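PDB 6FIG: receptor-like protein kinase ANXUR1 from Arabidopsis thaliana, which probably senses extracellular signals through its tandem malectin-like ectodomain during plant reproduction and passes them on as serine/threonine phosphorylation inside the cell. Local coordinates for residues A[101-106]-A[377-382]; A[96-101]-A[139-144]; A[183-188]-A[370-375]; A[75-80]-A[123-128]. One frame throughout, in Å; residues are numbered along the deposited sequence.

In the fold
The four contacts spread from the centre of the chain to its glycosylated surface. Contacts 3 and 4 are buried and rely on regular antiparallel pairing, but each hides a charged group: K371 in contact 3, and the R77–E125 pair in contact 4. They meet where strands 185-192 and 122-128 run as neighbours, S187 OG bonding to E125 OE1. Contacts 1 and 2 lie farther out and are partly buried. Both reach the five-stranded sheet, contact 1 through its 102-105 strand alone, next to strand 95-99, and both use water. Contact 1 adds a single backbone bridge and a glycan, and L378 O, accepting from K371 NZ, ties it to contact 3.

Contact 1. Residues A[101-106]-A[377-382]; sequences DVTLLS and NLAGPN. With NAG (2-acetamido-2-deoxy-beta-D-glucopyranose), chain C.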
# COMPACT_ATOMS: atom_id res chain seq x y z
N ASP A 101 -4.08 11.68 -25.00
CA ASP A 101 -4.93 11.78 -26.18
C ASP A 101 -6.34 11.15 -25.98
O ASP A 101 -7.05 10.99 -26.96
CB ASP A 101 -4.21 11.16 -27.40
CG ASP A 101 -3.94 9.65 -27.26
OD1 ASP A 101 -3.54 9.04 -28.29
OD2 ASP A 101 -4.10 9.04 -26.17
N VAL A 102 -6.72 10.83 -24.74
CA VAL A 102 -8.01 10.15 -24.46
C VAL A 102 -8.98 11.18 -23.86
O VAL A 102 -8.67 11.80 -22.84
CB VAL A 102 -7.82 8.96 -23.47
CG1 VAL A 102 -9.13 8.20 -23.28
CG2 VAL A 102 -6.75 7.98 -23.97
N THR A 103 -10.13 11.37 -24.48
CA THR A 103 -11.17 12.22 -23.91
C THR A 103 -11.99 11.41 -22.92
O THR A 103 -12.58 10.38 -23.27
CB THR A 103 -12.10 12.81 -24.97
OG1 THR A 103 -11.35 13.66 -25.86
CG2 THR A 103 -13.21 13.64 -24.32
N LEU A 104 -12.00 11.86 -21.67
CA LEU A 104 -12.70 11.19 -20.58
C LEU A 104 -14.08 11.77 -20.38
O LEU A 104 -15.07 11.03 -20.22
CB LEU A 104 -11.91 11.34 -19.26
CG LEU A 104 -10.44 10.92 -19.36
CD1 LEU A 104 -9.74 11.17 -18.05
CD2 LEU A 104 -10.27 9.48 -19.80
N LEU A 105 -14.14 13.09 -20.33
CA LEU A 105 -15.37 13.81 -20.06
C LEU A 105 -15.49 14.94 -21.06
O LEU A 105 -14.49 15.53 -21.45
CB LEU A 105 -15.34 14.37 -18.65
CG LEU A 105 -15.29 13.36 -17.53
CD1 LEU A 105 -14.94 14.06 -16.21
CD2 LEU A 105 -16.59 12.61 -17.43
N SER A 106 -16.71 15.25 -21.49
CA SER A 106 -16.96 16.27 -22.51
C SER A 106 -18.33 16.87 -22.24
O SER A 106 -19.29 16.11 -22.06
CB SER A 106 -16.90 15.69 -23.92
OG SER A 106 -17.14 16.68 -24.92
N ASN A 377 -12.31 8.08 -27.18
CA ASN A 377 -13.28 8.79 -26.37
C ASN A 377 -14.00 7.83 -25.45
O ASN A 377 -14.37 6.72 -25.85
CB ASN A 377 -14.33 9.49 -27.25
CG ASN A 377 -15.44 10.10 -26.43
OD1 ASN A 377 -15.21 11.00 -25.62
ND2 ASN A 377 -16.65 9.57 -26.57
N LEU A 378 -14.21 8.28 -24.22
CA LEU A 378 -15.04 7.61 -23.22
C LEU A 378 -16.17 8.51 -22.70
O LEU A 378 -16.96 8.09 -21.87
CB LEU A 378 -14.15 7.17 -22.05
CG LEU A 378 -13.21 5.99 -22.35
CD1 LEU A 378 -12.09 5.86 -21.33
CD2 LEU A 378 -14.02 4.68 -22.38
N ALA A 379 -16.25 9.75 -23.16
CA ALA A 379 -17.26 10.67 -22.65
C ALA A 379 -18.63 10.32 -23.17
O ALA A 379 -18.81 10.07 -24.37
CB ALA A 379 -16.92 12.11 -23.05
N GLY A 380 -19.61 10.38 -22.27
CA GLY A 380 -21.02 10.21 -22.59
C GLY A 380 -21.79 11.47 -22.27
O GLY A 380 -21.24 12.46 -21.78
N PRO A 381 -23.09 11.47 -22.58
CA PRO A 381 -23.88 12.66 -22.26
C PRO A 381 -24.20 12.73 -20.77
O PRO A 381 -24.02 11.73 -20.03
CB PRO A 381 -25.14 12.47 -23.08
CG PRO A 381 -25.28 11.00 -23.24
CD PRO A 381 -23.90 10.42 -23.23
N ASN A 382 -24.67 13.89 -20.33
CA ASN A 382 -25.15 14.00 -18.96
C ASN A 382 -26.49 13.28 -18.91
O ASN A 382 -27.24 13.32 -19.89
CB ASN A 382 -25.30 15.45 -18.52
CG ASN A 382 -23.99 16.22 -18.60
OD1 ASN A 382 -22.99 15.85 -17.97
ND2 ASN A 382 -24.00 17.30 -19.37
C1 NAG C . -24.31 19.81 -22.59
C2 NAG C . -25.06 19.85 -23.92
C3 NAG C . -26.47 20.42 -23.73
C4 NAG C . -27.20 19.73 -22.59
C5 NAG C . -26.36 19.80 -21.32
C6 NAG C . -26.99 19.08 -20.13
C7 NAG C . -23.53 20.20 -25.81
C8 NAG C . -22.82 21.24 -26.63
N2 NAG C . -24.31 20.68 -24.84
O3 NAG C . -27.21 20.28 -24.95
O4 NAG C . -28.45 20.42 -22.39
O5 NAG C . -25.09 19.19 -21.57
O6 NAG C . -27.11 17.68 -20.40
O7 NAG C . -23.41 19.02 -26.05
O HOH W 1 -18.80 13.45 -20.21
O HOH W 2 -21.70 15.16 -21.04
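Packing is closest where residues 377-380 follow residues 102-106, their end-to-end directions 27° apart. L378 N donates to T103 O at 2.8 Å, almost along the carbonyl axis (172° at the oxygen), and this one bond bridges the backbones. N377 is folded back on its own chain in an Asx turn: with CG anti to its backbone N (chi1 174°), OD1 accepts from A379 N, which stands above the carbonyl plane, while ND2 reaches A379 O at 3.1 Å within its own amide plane. Both atoms of the N377 amide tip are thus engaged, fixing its turn, and N377 OD1 lies 3.6 Å from T103 CG2. A379 CB presses against S106, 3.7 Å from its CB. L378 CD1 touches V102 CG1 at 4.2 Å and L104 CD2 at 4.3 Å.

Past A379 the chains part and water takes over. One molecule accepts from S106 N and lies within hydrogen-bonding reach of G380 O; a second lies 2.8 Å from both S106 O and G380 O. Farther out, N382 ND2, also bonded to N107 O, makes weak hydrogen bonds to O5 and O6 of an N-acetylglucosamine, which Y146 also holds. A classic beta bulge at L104 and L105, both facing V97, lies in an outermost strand of the malectin-like domain's five-stranded sheet, and the two leucines turn inward onto Y126 of strand 122-128 and L76 and F80 of strand 73-80.

Contact 2. Residues A[96-101]-A[139-144]; sequences TVEAND and KFTPSD
Four backbone hydrogen bonds join strands 96-99 and 139-142, in two reciprocal pairs: T96 with T141 and E98 with K139. All are nearly straight, and three lie in the plane of the accepting carbonyl; T96 N instead comes to T141 O from 33° above it, at 2.9 Å. Between them V97 and F140 form a non-hydrogen-bonded pair, supported by CA-H...O contacts such as V97 CA to K139 O at 3.2 Å.

Apolar packing belongs to that pair. V97 and F140 lie alongside each other, CG2 meeting the ring at CE2 (3.7 Å), while CG1, anti to the backbone N, sits over one ring face near the rim. The strands are adjacent in the antiparallel five-stranded sheet of the malectin-like domain; V97 also packs on L78 of strand 73-80 and F140 meets the ring of F58.

Polar contacts occupy the other face and run through water. One molecule sits within hydrogen-bonding reach of E98 OE1, K139 O and T141 OG1. A second joins T96 OG1 to T141 O. The extended chains of E98 and K139 run side by side with E98 OE1 3.9 Å from K139 CD, although E98 OE1 and K139 NZ stay 5.3 Å apart.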
# COMPACT_ATOMS: atom_id res chain seq x y z
N THR A 96 -14.52 19.72 -20.27
CA THR A 96 -13.90 18.57 -20.86
C THR A 96 -12.70 18.20 -20.02
O THR A 96 -12.03 19.07 -19.46
CB THR A 96 -13.49 18.87 -22.32
OG1 THR A 96 -14.67 19.12 -23.10
CG2 THR A 96 -12.67 17.75 -22.99
N VAL A 97 -12.43 16.90 -19.91
CA VAL A 97 -11.18 16.42 -19.34
C VAL A 97 -10.59 15.42 -20.31
O VAL A 97 -11.28 14.47 -20.75
CB VAL A 97 -11.34 15.75 -17.96
CG1 VAL A 97 -9.97 15.37 -17.40
CG2 VAL A 97 -12.14 16.63 -17.00
N GLU A 98 -9.30 15.58 -20.56
CA GLU A 98 -8.53 14.70 -21.41
C GLU A 98 -7.32 14.19 -20.65
O GLU A 98 -6.73 14.93 -19.83
CB GLU A 98 -8.05 15.46 -22.65
CG GLU A 98 -9.16 15.87 -23.60
CD GLU A 98 -8.72 16.97 -24.54
OE1 GLU A 98 -8.63 18.15 -24.11
OE2 GLU A 98 -8.43 16.67 -25.71
N ALA A 99 -6.94 12.95 -20.90
CA ALA A 99 -5.73 12.36 -20.32
C ALA A 99 -4.90 11.88 -21.48
O ALA A 99 -5.24 10.91 -22.17
CB ALA A 99 -6.05 11.22 -19.37
N ASN A 100 -3.80 12.59 -21.70
CA ASN A 100 -3.05 12.51 -22.92
C ASN A 100 -4.01 12.67 -24.12
O ASN A 100 -4.71 13.69 -24.20
CB ASN A 100 -2.12 11.30 -22.91
CG ASN A 100 -0.97 11.47 -21.90
OD1 ASN A 100 -0.84 12.52 -21.26
ND2 ASN A 100 -0.12 10.44 -21.76
N ASP A 101 -4.08 11.68 -25.00
CA ASP A 101 -4.93 11.78 -26.18
C ASP A 101 -6.34 11.15 -25.98
O ASP A 101 -7.05 10.99 -26.96
CB ASP A 101 -4.21 11.16 -27.40
CG ASP A 101 -3.94 9.65 -27.26
OD1 ASP A 101 -3.54 9.04 -28.29
OD2 ASP A 101 -4.10 9.04 -26.17
N LYS A 139 -5.80 17.43 -18.80
CA LYS A 139 -6.19 18.77 -19.24
C LYS A 139 -7.65 19.01 -18.95
O LYS A 139 -8.51 18.22 -19.39
CB LYS A 139 -5.94 18.96 -20.73
CG LYS A 139 -6.32 20.35 -21.22
CD LYS A 139 -5.90 20.58 -22.65
CE LYS A 139 -5.78 22.07 -22.88
NZ LYS A 139 -5.65 22.48 -24.30
N PHE A 140 -7.93 20.10 -18.23
CA PHE A 140 -9.27 20.57 -17.94
C PHE A 140 -9.60 21.76 -18.82
O PHE A 140 -8.89 22.75 -18.79
CB PHE A 140 -9.39 20.98 -16.46
CG PHE A 140 -9.38 19.82 -15.51
CD1 PHE A 140 -8.18 19.20 -15.16
CD2 PHE A 140 -10.57 19.30 -14.97
CE1 PHE A 140 -8.16 18.12 -14.29
CE2 PHE A 140 -10.55 18.23 -14.10
CZ PHE A 140 -9.35 17.61 -13.76
N THR A 141 -10.66 21.67 -19.62
CA THR A 141 -11.04 22.74 -20.53
C THR A 141 -12.49 23.14 -20.31
O THR A 141 -13.39 22.39 -20.69
CB THR A 141 -10.89 22.32 -22.00
OG1 THR A 141 -9.56 21.88 -22.21
CG2 THR A 141 -11.24 23.47 -22.94
N PRO A 142 -12.74 24.32 -19.71
CA PRO A 142 -14.10 24.82 -19.60
C PRO A 142 -14.79 24.87 -20.97
O PRO A 142 -14.13 25.13 -21.99
CB PRO A 142 -13.91 26.24 -19.03
CG PRO A 142 -12.63 26.17 -18.29
CD PRO A 142 -11.76 25.25 -19.10
N SER A 143 -16.09 24.61 -21.01
CA SER A 143 -16.83 24.65 -22.26
C SER A 143 -16.71 26.04 -22.92
O SER A 143 -16.93 27.05 -22.27
CB SER A 143 -18.32 24.37 -22.03
OG SER A 143 -19.06 24.57 -23.22
N ASP A 144 -16.38 26.05 -24.20
CA ASP A 144 -16.37 27.29 -24.97
C ASP A 144 -17.75 27.66 -25.53
O ASP A 144 -17.85 28.61 -26.30
CB ASP A 144 -15.29 27.26 -26.07
CG ASP A 144 -15.59 26.27 -27.20
OD1 ASP A 144 -16.60 25.53 -27.17
OD2 ASP A 144 -14.77 26.24 -28.15
O HOH W 3 -14.55 21.82 -23.14
O HOH W 4 -9.64 19.17 -21.87

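Contact 3. Residues A[183-188]-A[370-375]; sequences ANLQSM and FKMDTM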
# COMPACT_ATOMS: atom_id res chain seq x y z
N ALA A 183 -6.91 -1.33 -24.59
CA ALA A 183 -8.03 -0.41 -24.56
C ALA A 183 -7.91 0.55 -23.38
O ALA A 183 -7.28 0.23 -22.37
CB ALA A 183 -9.33 -1.18 -24.48
N ASN A 184 -8.53 1.71 -23.53
CA ASN A 184 -8.81 2.61 -22.42
C ASN A 184 -10.21 2.33 -21.97
O ASN A 184 -11.11 2.20 -22.83
CB ASN A 184 -8.64 4.06 -22.86
CG ASN A 184 -7.24 4.34 -23.33
OD1 ASN A 184 -6.29 4.30 -22.52
ND2 ASN A 184 -7.08 4.60 -24.63
N LEU A 185 -10.42 2.16 -20.67
CA LEU A 185 -11.69 1.72 -20.14
C LEU A 185 -12.17 2.69 -19.10
O LEU A 185 -11.35 3.31 -18.40
CB LEU A 185 -11.58 0.34 -19.49
CG LEU A 185 -10.96 -0.81 -20.29
CD1 LEU A 185 -10.71 -2.00 -19.36
CD2 LEU A 185 -11.89 -1.23 -21.39
N GLN A 186 -13.47 2.84 -18.98
CA GLN A 186 -14.09 3.50 -17.83
C GLN A 186 -14.77 2.44 -16.98
O GLN A 186 -15.56 1.64 -17.49
CB GLN A 186 -15.10 4.54 -18.27
CG GLN A 186 -15.81 5.24 -17.12
CD GLN A 186 -16.80 6.29 -17.55
OE1 GLN A 186 -17.00 6.56 -18.75
NE2 GLN A 186 -17.45 6.90 -16.56
N SER A 187 -14.52 2.48 -15.68
CA SER A 187 -15.20 1.63 -14.71
C SER A 187 -16.59 2.15 -14.48
O SER A 187 -16.75 3.26 -13.99
CB SER A 187 -14.44 1.59 -13.39
OG SER A 187 -13.13 1.13 -13.61
N MET A 188 -17.61 1.40 -14.88
CA MET A 188 -18.97 1.87 -14.74
C MET A 188 -19.59 1.41 -13.43
O MET A 188 -20.28 2.17 -12.78
CB MET A 188 -19.83 1.41 -15.92
CG MET A 188 -19.25 1.72 -17.29
SD MET A 188 -19.07 3.50 -17.60
CE MET A 188 -20.76 4.04 -17.72
N PHE A 370 -17.23 -2.47 -17.57
CA PHE A 370 -16.30 -1.47 -18.14
C PHE A 370 -16.76 -0.99 -19.51
O PHE A 370 -17.20 -1.77 -20.34
CB PHE A 370 -14.93 -2.10 -18.32
CG PHE A 370 -14.35 -2.63 -17.05
CD1 PHE A 370 -13.73 -1.78 -16.14
CD2 PHE A 370 -14.42 -3.98 -16.77
CE1 PHE A 370 -13.22 -2.29 -14.95
CE2 PHE A 370 -13.90 -4.48 -15.59
CZ PHE A 370 -13.31 -3.64 -14.69
N LYS A 371 -16.67 0.32 -19.73
CA LYS A 371 -16.84 0.90 -21.07
C LYS A 371 -15.54 0.90 -21.82
O LYS A 371 -14.55 1.37 -21.28
CB LYS A 371 -17.30 2.35 -20.92
CG LYS A 371 -17.60 3.08 -22.21
CD LYS A 371 -17.71 4.58 -21.96
CE LYS A 371 -18.97 4.95 -21.21
NZ LYS A 371 -18.92 6.37 -20.82
N MET A 372 -15.52 0.42 -23.04
CA MET A 372 -14.34 0.49 -23.89
C MET A 372 -14.35 1.80 -24.67
O MET A 372 -15.42 2.27 -25.08
CB MET A 372 -14.33 -0.66 -24.89
CG MET A 372 -14.33 -2.02 -24.25
SD MET A 372 -14.11 -3.34 -25.45
CE MET A 372 -12.41 -3.09 -25.93
N ASP A 373 -13.17 2.37 -24.90
CA ASP A 373 -13.09 3.58 -25.70
C ASP A 373 -13.40 3.33 -27.18
O ASP A 373 -13.12 2.26 -27.72
CB ASP A 373 -11.77 4.37 -25.50
CG ASP A 373 -10.49 3.61 -25.96
OD1 ASP A 373 -10.37 2.37 -25.81
OD2 ASP A 373 -9.55 4.33 -26.39
N THR A 374 -14.02 4.33 -27.80
CA THR A 374 -14.28 4.39 -29.24
C THR A 374 -13.76 5.74 -29.72
O THR A 374 -14.13 6.76 -29.15
CB THR A 374 -15.78 4.31 -29.56
OG1 THR A 374 -16.24 2.97 -29.33
CG2 THR A 374 -16.08 4.67 -31.02
N MET A 375 -12.92 5.74 -30.75
CA MET A 375 -12.34 6.97 -31.32
C MET A 375 -11.61 7.80 -30.22
O MET A 375 -11.73 9.02 -30.17
CB MET A 375 -13.41 7.80 -32.05
CG MET A 375 -14.02 7.15 -33.30
SD MET A 375 -12.87 6.82 -34.67
CE MET A 375 -12.12 8.42 -34.95
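Q186 and K371 both leave the backbone with CG anti to N (chi1 178° and -177°), so their chains run side by side; Q186 stays extended, and K371 bends at chi3 to bring its ammonium back to the amide. The pair belongs to adjacent antiparallel strands, 185-188 and 370-372, in the buried beta core of the tandem malectin-like ectodomain. Q186 and K371 also bond reciprocally through their backbones, flanked by the non-hydrogen-bonded pairs L185–M372 and S187–F370.

K371 NZ approaches Q186 OE1 to 2.8 Å from above the carbonyl plane. It is buried, but a salt bridge to D275, a hydrogen bond to L378 O and a cation-pi contact with F278 meet its charge and probably favour the protonated form. M188, bent at both chi2 and chi3, crosses the lysine obliquely and lays SD 3.9 Å from K371 CE.

The opposite sheet face is largely apolar. L185 CD2 touches M372 CG, and M372 CE meets A183 CB at 3.9 Å. The F370 ring receives S187 OG at its edge, near its plane, 3.7 Å from CE1; that hydroxyl is bonded to E125.

Beyond the strand end, D373 holds CG in the crowded position between backbone N and carbonyl carbon (chi1 64°). Its carboxylate therefore turns back over N184, whose OD1 is taken by A129 N. D373 OD1 accepts from N184 N, and OD2 from N184 ND2, which lies 3.0 Å away and well above the carboxylate plane.

Contact 4. Residues A[75-80]-A[123-128]; sequences LLRLYF and VKEYSL
R77 faces E125 in a run of five antiparallel pairs between strands 75-80 and 123-128. Its CB lies 3.8 Å from K124 O and 4.2 Å from V123 CG1. CG, anti to the carbonyl carbon, rests 3.9 Å from E125 CG, and CD follows the same glutamate outward. NE then donates to E125 OE2 at 2.8 Å on the anti lone pair, and NH2 reaches the same oxygen at 3.0 Å. This side-on salt bridge puts both nitrogens on one atom. At the tip, NH1 forms a salt bridge with E157 and a hydrogen bond with T208 OG1, and NH2 also bonds to L207 O. E125 OE1 is taken by R190 and S187, so each buried charge has partners on more than one side, which probably keeps both groups ionised.

On the same face V123 CG1 makes a CH-pi contact over the centre of the Y79 ring, 4.0 Å from the centroid. L76 and L78 turn to the other face, where L76 CD2 meets L128 CD1 at 4.1 Å. Strand 151-161 pairs with strand 73-80 and strand 185-192 with strand 122-128, while strands 95-99 and 102-108 pack across the leucine face, as in a beta sandwich.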
# COMPACT_ATOMS: atom_id res chain seq x y z
N LEU A 75 -4.73 3.30 -13.28
CA LEU A 75 -6.02 3.80 -12.87
C LEU A 75 -5.94 5.30 -12.68
O LEU A 75 -4.97 5.81 -12.08
CB LEU A 75 -6.48 3.19 -11.56
CG LEU A 75 -7.00 1.80 -11.54
CD1 LEU A 75 -7.35 1.35 -10.13
CD2 LEU A 75 -8.20 1.59 -12.47
N LEU A 76 -6.93 6.01 -13.20
CA LEU A 76 -7.09 7.44 -12.98
C LEU A 76 -8.44 7.63 -12.37
O LEU A 76 -9.45 7.18 -12.96
CB LEU A 76 -6.97 8.21 -14.29
CG LEU A 76 -7.38 9.68 -14.26
CD1 LEU A 76 -6.41 10.50 -13.41
CD2 LEU A 76 -7.42 10.26 -15.66
N ARG A 77 -8.51 8.30 -11.23
CA ARG A 77 -9.77 8.67 -10.64
C ARG A 77 -9.91 10.17 -10.52
O ARG A 77 -8.95 10.84 -10.14
CB ARG A 77 -9.93 8.10 -9.23
CG ARG A 77 -10.00 6.60 -9.22
CD ARG A 77 -10.10 6.06 -7.82
NE ARG A 77 -10.05 4.60 -7.86
CZ ARG A 77 -9.40 3.83 -7.01
NH1 ARG A 77 -8.70 4.32 -6.00
NH2 ARG A 77 -9.41 2.51 -7.19
N LEU A 78 -11.10 10.65 -10.82
CA LEU A 78 -11.44 12.06 -10.72
C LEU A 78 -12.61 12.18 -9.75
O LEU A 78 -13.65 11.53 -9.94
CB LEU A 78 -11.83 12.61 -12.08
CG LEU A 78 -10.78 12.43 -13.18
CD1 LEU A 78 -11.31 12.94 -14.49
CD2 LEU A 78 -9.47 13.12 -12.84
N TYR A 79 -12.44 12.99 -8.70
CA TYR A 79 -13.43 13.17 -7.64
C TYR A 79 -14.09 14.53 -7.80
O TYR A 79 -13.39 15.55 -7.89
CB TYR A 79 -12.77 13.11 -6.26
CG TYR A 79 -12.21 11.76 -5.86
CD1 TYR A 79 -11.10 11.20 -6.50
CD2 TYR A 79 -12.79 11.03 -4.82
CE1 TYR A 79 -10.60 9.96 -6.14
CE2 TYR A 79 -12.29 9.79 -4.43
CZ TYR A 79 -11.19 9.26 -5.08
OH TYR A 79 -10.73 8.02 -4.68
N PHE A 80 -15.42 14.55 -7.78
CA PHE A 80 -16.19 15.77 -7.93
C PHE A 80 -17.26 15.89 -6.85
O PHE A 80 -17.98 14.94 -6.56
CB PHE A 80 -16.88 15.77 -9.28
CG PHE A 80 -15.95 15.68 -10.45
CD1 PHE A 80 -15.21 16.77 -10.84
CD2 PHE A 80 -15.83 14.48 -11.17
CE1 PHE A 80 -14.36 16.68 -11.94
CE2 PHE A 80 -14.98 14.40 -12.26
CZ PHE A 80 -14.25 15.50 -12.65
N VAL A 123 -17.22 9.78 -8.30
CA VAL A 123 -15.86 9.35 -8.57
C VAL A 123 -15.88 8.69 -9.95
O VAL A 123 -16.53 7.65 -10.15
CB VAL A 123 -15.31 8.36 -7.53
CG1 VAL A 123 -13.83 8.08 -7.80
CG2 VAL A 123 -15.53 8.87 -6.10
N LYS A 124 -15.21 9.31 -10.91
CA LYS A 124 -15.06 8.76 -12.23
C LYS A 124 -13.75 7.99 -12.22
O LYS A 124 -12.73 8.52 -11.79
CB LYS A 124 -15.00 9.85 -13.30
CG LYS A 124 -16.21 10.76 -13.38
CD LYS A 124 -17.41 10.09 -14.00
CE LYS A 124 -18.47 11.15 -14.28
NZ LYS A 124 -19.66 10.64 -14.98
N GLU A 125 -13.74 6.74 -12.69
CA GLU A 125 -12.55 5.93 -12.68
C GLU A 125 -12.30 5.37 -14.06
O GLU A 125 -13.24 4.82 -14.69
CB GLU A 125 -12.68 4.77 -11.69
CG GLU A 125 -11.47 3.87 -11.63
CD GLU A 125 -11.65 2.70 -10.69
OE1 GLU A 125 -12.06 1.65 -11.20
OE2 GLU A 125 -11.36 2.80 -9.48
N TYR A 126 -11.06 5.46 -14.50
CA TYR A 126 -10.62 5.03 -15.81
C TYR A 126 -9.41 4.14 -15.67
O TYR A 126 -8.62 4.30 -14.75
CB TYR A 126 -10.30 6.24 -16.69
CG TYR A 126 -11.42 7.21 -16.74
CD1 TYR A 126 -12.46 7.06 -17.67
CD2 TYR A 126 -11.49 8.28 -15.86
CE1 TYR A 126 -13.52 7.94 -17.70
CE2 TYR A 126 -12.54 9.16 -15.88
CZ TYR A 126 -13.56 8.99 -16.80
OH TYR A 126 -14.62 9.84 -16.81
N SER A 127 -9.24 3.22 -16.62
CA SER A 127 -8.04 2.43 -16.74
C SER A 127 -7.41 2.75 -18.08
O SER A 127 -7.99 2.44 -19.14
CB SER A 127 -8.28 0.93 -16.61
OG SER A 127 -7.06 0.22 -16.78
N LEU A 128 -6.26 3.41 -18.02
CA LEU A 128 -5.60 3.96 -19.20
C LEU A 128 -4.52 3.02 -19.68
O LEU A 128 -3.59 2.68 -18.92
CB LEU A 128 -5.00 5.32 -18.86
CG LEU A 128 -6.01 6.36 -18.34
CD1 LEU A 128 -5.28 7.66 -18.00
CD2 LEU A 128 -7.14 6.60 -19.34